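Local coordinates for protein putative aminooxidase (Propionibacterium acnes, PDB 2BA9) that isomerises polyunsaturated fatty acids, producing conjugated linoleic acid, and binds FAD, with a fold related to that of flavin-containing amine oxidoreductases, at residues I276-L287 and I362-H373. Numbering follows the deposited sequence.
Sequences IIHQQYMVDACL and IIEEQTWYYFPH. With FAD (flavin-adenine dinucleotide), chain D.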
# COMPACT_ATOMS: atom_id res chain seq x y z
N ILE A 276 0.03 10.47 -12.47
CA ILE A 276 0.21 9.65 -11.27
C ILE A 276 1.25 10.32 -10.38
O ILE A 276 2.31 10.72 -10.85
CB ILE A 276 0.70 8.22 -11.60
CG1 ILE A 276 -0.36 7.46 -12.42
CG2 ILE A 276 1.00 7.43 -10.31
CD1 ILE A 276 0.14 6.15 -13.00
N ILE A 277 0.92 10.44 -9.10
CA ILE A 277 1.85 10.92 -8.08
C ILE A 277 2.06 9.82 -7.05
O ILE A 277 1.17 9.00 -6.81
CB ILE A 277 1.36 12.24 -7.42
CG1 ILE A 277 -0.11 12.19 -7.02
CG2 ILE A 277 1.53 13.41 -8.37
CD1 ILE A 277 -0.60 13.48 -6.30
N HIS A 278 3.25 9.79 -6.45
CA HIS A 278 3.56 8.76 -5.46
C HIS A 278 4.20 9.36 -4.21
O HIS A 278 4.61 10.54 -4.19
CB HIS A 278 4.46 7.67 -6.08
CG HIS A 278 5.89 8.09 -6.27
ND1 HIS A 278 6.31 8.80 -7.37
CD2 HIS A 278 6.99 7.88 -5.51
CE1 HIS A 278 7.61 9.02 -7.27
NE2 HIS A 278 8.05 8.47 -6.15
N GLN A 279 4.24 8.54 -3.17
CA GLN A 279 4.82 8.92 -1.90
C GLN A 279 6.23 8.36 -1.79
O GLN A 279 6.51 7.23 -2.19
CB GLN A 279 3.97 8.40 -0.73
CG GLN A 279 2.53 8.86 -0.78
CD GLN A 279 2.39 10.34 -0.54
OE1 GLN A 279 2.31 11.13 -1.49
NE2 GLN A 279 2.36 10.73 0.72
N GLN A 280 7.11 9.18 -1.23
CA GLN A 280 8.45 8.75 -0.86
C GLN A 280 8.50 8.38 0.64
O GLN A 280 8.78 9.24 1.50
CB GLN A 280 9.44 9.87 -1.19
CG GLN A 280 9.53 10.23 -2.68
CD GLN A 280 10.53 11.34 -2.94
OE1 GLN A 280 11.67 11.31 -2.47
NE2 GLN A 280 10.10 12.34 -3.70
N TYR A 281 8.26 7.10 0.92
CA TYR A 281 8.12 6.56 2.29
C TYR A 281 9.36 5.79 2.72
O TYR A 281 9.70 4.76 2.11
CB TYR A 281 6.89 5.64 2.32
CG TYR A 281 6.34 5.21 3.67
CD1 TYR A 281 6.41 6.04 4.79
CD2 TYR A 281 5.68 3.98 3.80
CE1 TYR A 281 5.86 5.65 6.02
CE2 TYR A 281 5.13 3.58 5.01
CZ TYR A 281 5.22 4.41 6.13
OH TYR A 281 4.65 4.03 7.33
N MET A 282 10.05 6.29 3.75
CA MET A 282 11.37 5.78 4.13
C MET A 282 11.33 5.01 5.44
O MET A 282 10.85 5.50 6.46
CB MET A 282 12.39 6.90 4.22
CG MET A 282 13.80 6.41 4.50
SD MET A 282 15.08 7.62 4.08
CE MET A 282 15.48 8.29 5.69
N VAL A 283 11.85 3.80 5.38
CA VAL A 283 11.94 2.92 6.53
C VAL A 283 13.41 2.76 6.86
O VAL A 283 14.23 2.58 5.96
CB VAL A 283 11.32 1.55 6.24
CG1 VAL A 283 11.36 0.65 7.48
CG2 VAL A 283 9.89 1.72 5.72
N ASP A 284 13.73 2.83 8.14
CA ASP A 284 15.06 2.55 8.63
C ASP A 284 14.94 1.47 9.68
O ASP A 284 14.15 1.60 10.61
CB ASP A 284 15.68 3.79 9.26
CG ASP A 284 16.09 4.82 8.24
OD1 ASP A 284 17.31 4.92 8.00
OD2 ASP A 284 15.22 5.53 7.72
N ALA A 285 15.72 0.40 9.51
CA ALA A 285 15.78 -0.69 10.48
C ALA A 285 16.91 -0.40 11.44
O ALA A 285 18.06 -0.28 11.02
CB ALA A 285 15.99 -2.06 9.77
N CYS A 286 16.57 -0.27 12.72
CA CYS A 286 17.47 0.27 13.75
C CYS A 286 17.78 -0.72 14.88
O CYS A 286 16.89 -1.41 15.33
CB CYS A 286 16.86 1.53 14.37
SG CYS A 286 16.52 2.87 13.21
N LEU A 287 19.04 -0.78 15.28
CA LEU A 287 19.42 -1.28 16.59
C LEU A 287 19.36 -0.07 17.50
O LEU A 287 19.89 0.98 17.16
CB LEU A 287 20.83 -1.89 16.58
CG LEU A 287 21.00 -3.06 15.61
CD1 LEU A 287 22.42 -3.68 15.69
CD2 LEU A 287 19.94 -4.10 15.89
N ILE A 362 21.81 1.88 12.11
CA ILE A 362 20.81 1.60 11.07
C ILE A 362 21.44 0.57 10.13
O ILE A 362 22.41 0.87 9.40
CB ILE A 362 20.43 2.85 10.23
CG1 ILE A 362 19.86 3.98 11.10
CG2 ILE A 362 19.39 2.48 9.20
CD1 ILE A 362 19.97 5.36 10.47
N ILE A 363 20.90 -0.65 10.15
CA ILE A 363 21.46 -1.75 9.36
C ILE A 363 20.84 -1.83 7.96
O ILE A 363 21.45 -2.40 7.05
CB ILE A 363 21.35 -3.14 10.09
CG1 ILE A 363 19.89 -3.61 10.19
CG2 ILE A 363 22.00 -3.06 11.51
CD1 ILE A 363 19.73 -5.13 10.41
N GLU A 364 19.65 -1.26 7.78
CA GLU A 364 18.99 -1.19 6.48
C GLU A 364 18.08 0.04 6.34
O GLU A 364 17.34 0.40 7.26
CB GLU A 364 18.18 -2.46 6.20
CG GLU A 364 17.81 -2.66 4.75
CD GLU A 364 16.94 -3.90 4.48
OE1 GLU A 364 16.84 -4.81 5.33
OE2 GLU A 364 16.36 -3.96 3.38
N GLU A 365 18.14 0.66 5.17
CA GLU A 365 17.28 1.79 4.82
C GLU A 365 16.69 1.59 3.45
O GLU A 365 17.39 1.17 2.52
CB GLU A 365 18.06 3.09 4.82
CG GLU A 365 17.17 4.30 4.76
CD GLU A 365 17.94 5.56 4.77
OE1 GLU A 365 18.45 5.94 3.69
OE2 GLU A 365 18.07 6.17 5.87
N GLN A 366 15.41 1.92 3.32
CA GLN A 366 14.71 1.86 2.05
C GLN A 366 13.75 3.03 1.91
O GLN A 366 12.93 3.23 2.80
CB GLN A 366 13.89 0.57 1.97
CG GLN A 366 13.17 0.37 0.65
CD GLN A 366 14.08 -0.01 -0.46
OE1 GLN A 366 14.78 -1.02 -0.37
NE2 GLN A 366 14.07 0.77 -1.53
N THR A 367 13.86 3.78 0.82
CA THR A 367 12.75 4.67 0.39
C THR A 367 11.94 3.93 -0.68
O THR A 367 12.45 3.54 -1.73
CB THR A 367 13.21 6.05 -0.11
OG1 THR A 367 13.92 6.73 0.93
CG2 THR A 367 12.00 6.90 -0.50
N TRP A 368 10.67 3.72 -0.39
CA TRP A 368 9.81 2.91 -1.24
C TRP A 368 9.02 3.78 -2.21
O TRP A 368 8.62 4.89 -1.87
CB TRP A 368 8.80 2.17 -0.39
CG TRP A 368 9.33 1.15 0.54
CD1 TRP A 368 9.44 1.26 1.90
CD2 TRP A 368 9.78 -0.17 0.21
NE1 TRP A 368 9.93 0.10 2.43
CE2 TRP A 368 10.14 -0.80 1.42
CE3 TRP A 368 9.89 -0.88 -0.98
CZ2 TRP A 368 10.62 -2.11 1.46
CZ3 TRP A 368 10.37 -2.19 -0.94
CH2 TRP A 368 10.73 -2.79 0.28
N TYR A 369 8.78 3.26 -3.41
CA TYR A 369 7.78 3.82 -4.31
C TYR A 369 6.46 3.39 -3.72
O TYR A 369 6.11 2.19 -3.69
CB TYR A 369 7.94 3.28 -5.73
CG TYR A 369 6.86 3.71 -6.69
CD1 TYR A 369 7.00 4.86 -7.47
CD2 TYR A 369 5.70 2.96 -6.84
CE1 TYR A 369 6.01 5.23 -8.38
CE2 TYR A 369 4.71 3.33 -7.74
CZ TYR A 369 4.86 4.47 -8.49
OH TYR A 369 3.88 4.82 -9.37
N TYR A 370 5.73 4.37 -3.22
CA TYR A 370 4.63 4.12 -2.32
C TYR A 370 3.40 4.87 -2.76
O TYR A 370 3.49 5.98 -3.31
CB TYR A 370 5.03 4.56 -0.91
CG TYR A 370 4.23 3.88 0.19
CD1 TYR A 370 4.38 2.53 0.45
CD2 TYR A 370 3.32 4.60 0.96
CE1 TYR A 370 3.65 1.90 1.45
CE2 TYR A 370 2.59 3.98 1.97
CZ TYR A 370 2.77 2.62 2.21
OH TYR A 370 2.06 1.99 3.18
N PHE A 371 2.26 4.25 -2.50
CA PHE A 371 0.94 4.82 -2.72
C PHE A 371 0.79 5.65 -3.99
O PHE A 371 0.59 6.86 -3.91
CB PHE A 371 0.51 5.64 -1.49
CG PHE A 371 -0.91 6.17 -1.56
CD1 PHE A 371 -1.94 5.39 -2.10
CD2 PHE A 371 -1.21 7.44 -1.11
CE1 PHE A 371 -3.25 5.86 -2.16
CE2 PHE A 371 -2.52 7.94 -1.18
CZ PHE A 371 -3.54 7.13 -1.70
N PRO A 372 0.87 5.00 -5.17
CA PRO A 372 0.53 5.76 -6.36
C PRO A 372 -0.93 6.17 -6.31
O PRO A 372 -1.79 5.36 -5.94
CB PRO A 372 0.77 4.78 -7.51
CG PRO A 372 0.64 3.41 -6.86
CD PRO A 372 1.23 3.60 -5.49
N HIS A 373 -1.20 7.41 -6.66
CA HIS A 373 -2.56 7.92 -6.68
C HIS A 373 -2.61 9.16 -7.57
O HIS A 373 -1.59 9.60 -8.12
CB HIS A 373 -3.03 8.22 -5.26
CG HIS A 373 -2.26 9.29 -4.57
ND1 HIS A 373 -1.00 9.06 -4.02
CD2 HIS A 373 -2.57 10.57 -4.27
CE1 HIS A 373 -0.57 10.17 -3.45
NE2 HIS A 373 -1.50 11.10 -3.58
PA FAD D . 4.53 -3.95 -5.00
O1A FAD D . 4.35 -4.57 -3.65
O2A FAD D . 5.33 -2.67 -5.07
O5B FAD D . 5.29 -5.00 -5.94
C5B FAD D . 5.51 -4.63 -7.29
C4B FAD D . 6.43 -5.62 -7.96
O4B FAD D . 6.60 -5.25 -9.31
C3B FAD D . 7.81 -5.67 -7.28
O3B FAD D . 8.13 -7.00 -6.95
C2B FAD D . 8.73 -5.07 -8.32
O2B FAD D . 10.07 -5.53 -8.21
C1B FAD D . 7.97 -5.38 -9.62
N9A FAD D . 8.39 -4.46 -10.69
C8A FAD D . 8.40 -3.08 -10.66
N7A FAD D . 8.89 -2.62 -11.85
C5A FAD D . 9.18 -3.69 -12.64
C6A FAD D . 9.72 -3.82 -13.94
N6A FAD D . 9.68 -2.74 -14.78
N1A FAD D . 9.87 -5.09 -14.47
C2A FAD D . 9.57 -6.23 -13.74
N3A FAD D . 9.05 -6.09 -12.46
C4A FAD D . 8.88 -4.85 -11.91
N1 FAD D . -0.12 -3.05 3.13
C2 FAD D . -1.14 -3.50 3.95
O2 FAD D . -2.09 -4.13 3.47
N3 FAD D . -1.11 -3.22 5.30
C4 FAD D . -0.05 -2.52 5.84
O4 FAD D . -0.04 -2.30 7.06
C4X FAD D . 0.99 -2.08 5.02
N5 FAD D . 2.06 -1.36 5.52
C5X FAD D . 3.16 -1.06 4.74
C6 FAD D . 4.29 -0.45 5.31
C7 FAD D . 5.41 -0.20 4.52
C7M FAD D . 6.60 0.44 5.17
C8 FAD D . 5.40 -0.53 3.17
C8M FAD D . 6.58 -0.27 2.28
C9 FAD D . 4.27 -1.13 2.61
C9A FAD D . 3.14 -1.39 3.39
N10 FAD D . 1.98 -1.97 2.84
C10 FAD D . 0.95 -2.37 3.66
C1' FAD D . 1.68 -1.86 1.38
C2' FAD D . 1.88 -3.19 0.66
O2' FAD D . 3.13 -3.80 0.99
C3' FAD D . 1.78 -2.91 -0.83
O3' FAD D . 0.59 -2.17 -1.10
C4' FAD D . 1.81 -4.21 -1.63
O4' FAD D . 3.10 -4.81 -1.59
C5' FAD D . 1.38 -3.90 -3.06
O5' FAD D . 1.69 -4.99 -3.89
P FAD D . 1.87 -4.75 -5.49
O1P FAD D . 2.25 -6.05 -6.17
O2P FAD D . 0.59 -4.19 -6.01
O3P FAD D . 3.08 -3.72 -5.66
O HOH W 1 9.99 6.85 -4.02
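Y281 and Y370 lie side by side on the sheet face turned to the flavin, with Y281 CD2 over the centre of the Y370 ring, 3.6 Å from Y370 CZ, and the ring planes at 45°. Both side chains have CG anti to the backbone N (chi1 -167° and -158°), which carries both toward the dimethylbenzene end of FAD. There Y370 presents its edge, CE1 lying 3.3 Å from FAD C9, while V283 CG2 and Y281 CE2 touch the C7M methyl. The other methyl, C8M, sits over one face of the W368 indole, 3.3 Å from W368 CD1; Q366 CG covers the opposite face. Y281 OH, Y370 OH and W368 NE1 are hydrogen-bonded to the carbonyl oxygens of A167, F168 and M58. The backbones pair antiparallel, with bulges near either end, 359-373 being the outermost strand of a mixed sheet. Toward the I277 end, the H278 imidazole stacks offset on the Y369 ring, centroids 4.6 Å apart. On the face away from the flavin, D284 OD1 and E365 OE2 approach to 2.6 Å, suggesting a shared proton; R345 also salt-bridges E365 OE1. The flavin-facing chemistry is mostly apolar and aromatic, consistent with van der Waals packing against the dimethylbenzene end.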